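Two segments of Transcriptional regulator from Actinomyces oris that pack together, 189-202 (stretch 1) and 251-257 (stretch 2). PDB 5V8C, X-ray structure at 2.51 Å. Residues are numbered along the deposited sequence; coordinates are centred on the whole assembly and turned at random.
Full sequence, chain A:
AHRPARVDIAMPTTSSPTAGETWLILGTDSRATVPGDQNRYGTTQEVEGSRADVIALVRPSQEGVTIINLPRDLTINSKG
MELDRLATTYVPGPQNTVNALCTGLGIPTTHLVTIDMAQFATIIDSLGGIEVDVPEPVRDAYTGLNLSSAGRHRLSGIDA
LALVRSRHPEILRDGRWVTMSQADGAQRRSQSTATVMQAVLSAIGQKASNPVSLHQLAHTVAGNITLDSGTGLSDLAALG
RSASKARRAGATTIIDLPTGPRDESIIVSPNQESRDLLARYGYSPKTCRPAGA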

# COMPACT_ATOMS: atom_id res chain seq x y z
N ARG A 189 -7.78 8.59 4.84
CA ARG A 189 -7.49 7.26 4.30
C ARG A 189 -5.99 7.06 4.08
O ARG A 189 -5.45 6.05 4.52
CB ARG A 189 -8.26 7.00 3.00
CG ARG A 189 -9.50 6.14 3.18
CD ARG A 189 -10.38 6.15 1.95
NE ARG A 189 -11.08 7.43 1.80
CZ ARG A 189 -12.05 7.66 0.92
NH1 ARG A 189 -12.46 6.69 0.10
NH2 ARG A 189 -12.63 8.85 0.86
N SER A 190 -5.32 8.03 3.42
CA SER A 190 -3.88 7.97 3.17
C SER A 190 -3.11 7.98 4.49
O SER A 190 -2.10 7.28 4.63
CB SER A 190 -3.43 9.12 2.28
OG SER A 190 -3.67 10.37 2.89
N GLN A 191 -3.62 8.75 5.47
CA GLN A 191 -3.07 8.87 6.82
C GLN A 191 -3.28 7.54 7.57
O GLN A 191 -2.34 7.01 8.17
CB GLN A 191 -3.74 10.06 7.53
CG GLN A 191 -3.55 10.14 9.03
CD GLN A 191 -4.58 11.08 9.62
OE1 GLN A 191 -5.74 10.73 9.83
NE2 GLN A 191 -4.18 12.33 9.82
N SER A 192 -4.50 6.97 7.50
CA SER A 192 -4.80 5.70 8.15
C SER A 192 -3.98 4.56 7.53
O SER A 192 -3.39 3.78 8.28
CB SER A 192 -6.29 5.39 8.11
OG SER A 192 -6.74 5.21 6.78
N THR A 193 -3.87 4.52 6.18
CA THR A 193 -3.05 3.51 5.47
C THR A 193 -1.58 3.64 5.85
O THR A 193 -0.91 2.62 6.02
CB THR A 193 -3.23 3.59 3.95
OG1 THR A 193 -3.03 4.94 3.53
CG2 THR A 193 -4.59 3.11 3.49
N ALA A 194 -1.09 4.89 6.04
CA ALA A 194 0.29 5.19 6.46
C ALA A 194 0.55 4.63 7.85
O ALA A 194 1.54 3.92 8.05
CB ALA A 194 0.52 6.70 6.44
N THR A 195 -0.35 4.91 8.80
CA THR A 195 -0.29 4.41 10.18
C THR A 195 -0.32 2.88 10.17
O THR A 195 0.50 2.25 10.82
CB THR A 195 -1.44 4.97 11.01
OG1 THR A 195 -1.57 6.37 10.76
CG2 THR A 195 -1.27 4.71 12.50
N VAL A 196 -1.28 2.30 9.41
CA VAL A 196 -1.45 0.86 9.28
C VAL A 196 -0.17 0.23 8.74
O VAL A 196 0.33 -0.70 9.36
CB VAL A 196 -2.70 0.51 8.43
CG1 VAL A 196 -2.67 -0.93 7.93
CG2 VAL A 196 -3.97 0.78 9.23
N MET A 197 0.40 0.80 7.66
CA MET A 197 1.65 0.34 7.06
C MET A 197 2.79 0.36 8.06
O MET A 197 3.61 -0.56 8.06
CB MET A 197 2.03 1.19 5.85
CG MET A 197 1.44 0.71 4.58
SD MET A 197 1.98 1.71 3.19
CE MET A 197 0.53 1.68 2.24
N GLN A 198 2.86 1.42 8.90
CA GLN A 198 3.91 1.48 9.91
C GLN A 198 3.64 0.46 11.00
O GLN A 198 4.56 -0.28 11.38
CB GLN A 198 4.08 2.90 10.48
CG GLN A 198 5.25 3.04 11.47
CD GLN A 198 6.58 2.53 10.94
OE1 GLN A 198 7.21 3.15 10.07
NE2 GLN A 198 7.08 1.43 11.52
N ALA A 199 2.37 0.36 11.45
CA ALA A 199 1.96 -0.58 12.48
C ALA A 199 2.20 -2.02 12.02
O ALA A 199 2.66 -2.84 12.82
CB ALA A 199 0.50 -0.37 12.85
N VAL A 200 2.02 -2.29 10.71
CA VAL A 200 2.27 -3.61 10.13
C VAL A 200 3.75 -3.92 10.22
O VAL A 200 4.12 -4.96 10.76
CB VAL A 200 1.71 -3.77 8.70
CG1 VAL A 200 2.21 -5.06 8.06
CG2 VAL A 200 0.18 -3.75 8.69
N LEU A 201 4.60 -2.98 9.76
CA LEU A 201 6.05 -3.10 9.80
C LEU A 201 6.56 -3.33 11.23
O LEU A 201 7.42 -4.19 11.45
CB LEU A 201 6.71 -1.85 9.22
CG LEU A 201 7.08 -1.87 7.74
CD1 LEU A 201 7.82 -0.61 7.38
CD2 LEU A 201 7.95 -3.08 7.39
N SER A 202 6.01 -2.57 12.19
CA SER A 202 6.38 -2.68 13.60
C SER A 202 6.00 -4.05 14.16
O SER A 202 6.86 -4.71 14.74
CB SER A 202 5.73 -1.56 14.42
OG SER A 202 6.01 -0.29 13.85
N ALA A 251 16.81 2.81 9.15
CA ALA A 251 16.73 3.20 7.75
C ALA A 251 15.46 2.66 7.08
O ALA A 251 15.51 2.17 5.95
CB ALA A 251 17.97 2.73 7.02
N THR A 252 14.33 2.73 7.79
CA THR A 252 13.02 2.28 7.30
C THR A 252 12.09 3.49 7.29
O THR A 252 11.90 4.12 8.32
CB THR A 252 12.53 1.09 8.13
OG1 THR A 252 13.12 -0.09 7.59
CG2 THR A 252 11.02 0.96 8.14
N THR A 253 11.60 3.89 6.11
CA THR A 253 10.82 5.11 5.99
C THR A 253 9.58 4.92 5.15
O THR A 253 9.62 4.22 4.15
CB THR A 253 11.69 6.28 5.44
OG1 THR A 253 11.98 6.05 4.06
CG2 THR A 253 12.99 6.49 6.22
N ILE A 254 8.48 5.58 5.56
CA ILE A 254 7.20 5.55 4.84
C ILE A 254 6.81 6.97 4.48
O ILE A 254 6.66 7.82 5.35
CB ILE A 254 6.07 4.82 5.62
CG1 ILE A 254 6.40 3.34 5.80
CG2 ILE A 254 4.72 5.00 4.91
CD1 ILE A 254 5.93 2.75 7.09
N ILE A 255 6.63 7.21 3.18
CA ILE A 255 6.27 8.52 2.67
C ILE A 255 5.07 8.44 1.73
O ILE A 255 4.93 7.49 0.96
CB ILE A 255 7.48 9.31 2.07
CG1 ILE A 255 7.05 10.27 0.94
CG2 ILE A 255 8.63 8.39 1.63
CD1 ILE A 255 7.90 11.58 0.78
N ASP A 256 4.17 9.42 1.88
CA ASP A 256 3.01 9.63 1.03
C ASP A 256 3.44 10.51 -0.13
O ASP A 256 4.18 11.48 0.07
CB ASP A 256 1.89 10.29 1.81
CG ASP A 256 1.15 9.30 2.68
OD1 ASP A 256 1.59 9.07 3.83
OD2 ASP A 256 0.19 8.66 2.18
N LEU A 257 3.04 10.12 -1.35
CA LEU A 257 3.32 10.85 -2.58
C LEU A 257 2.80 12.30 -2.41
O LEU A 257 1.62 12.48 -2.11
CB LEU A 257 2.58 10.14 -3.73
CG LEU A 257 3.23 10.03 -5.12
CD1 LEU A 257 2.41 10.74 -6.16
CD2 LEU A 257 4.69 10.41 -5.13

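Helix 189-202 and strand 252-256 run nearly antiparallel, at 168°, with axes 9.3 Å apart at closest approach. No hydrogen bond crosses between them; the contact rests on van der Waals packing and buries 322 Å², both sides summed. The strand's alternation selects its contacting residues: the CA-to-CB bonds of Thr252, Ile254 and Asp256 point toward the helix, while those of Thr253 and Ile255 point away. On the helix, Ser190, Ala194, Met197 and Leu201 point toward the strand, a three-to-four-residue spacing that keeps one face in register.

Ile254 is the centre, with 100 Å² covered by the helix. Its chi1 of -65° (m) and a chi2 of 145°, between wells, carry CD1 to 3.9 Å from CD1 of Leu201 and 4.4 Å from CB of Met197. The same Ile254 CD1 lies 4.1 Å from the backbone C of Met197, so the methyl reaches the helix backbone as well as its side chains. Met197 contributes its base here: chi1 is -88° (m) and chi2 -177° (t), and the end of the chain leads away from the strand. Gln198 starts sideways, but chi1 t and chi2 p bring its end nearer, alongside Ile254.

Leu201, with chi1 at -94° between wells and chi2 t, also places CD1 3.6 Å from CG2 of Thr252. The threonine, chi1 m, thus meets the leucine through its methyl, an apolar group suited to this place.

Towards the other end, Ala194 is small enough for a close approach: its CA is 7.1 Å from CA of Ile254, and its CB is 3.7 Å from OD1 of Asp256. Asp256 (chi1 -78°, m) sets OD2 3.7 Å from CB of Ser190; this oxygen is hydrogen-bonded elsewhere in the structure.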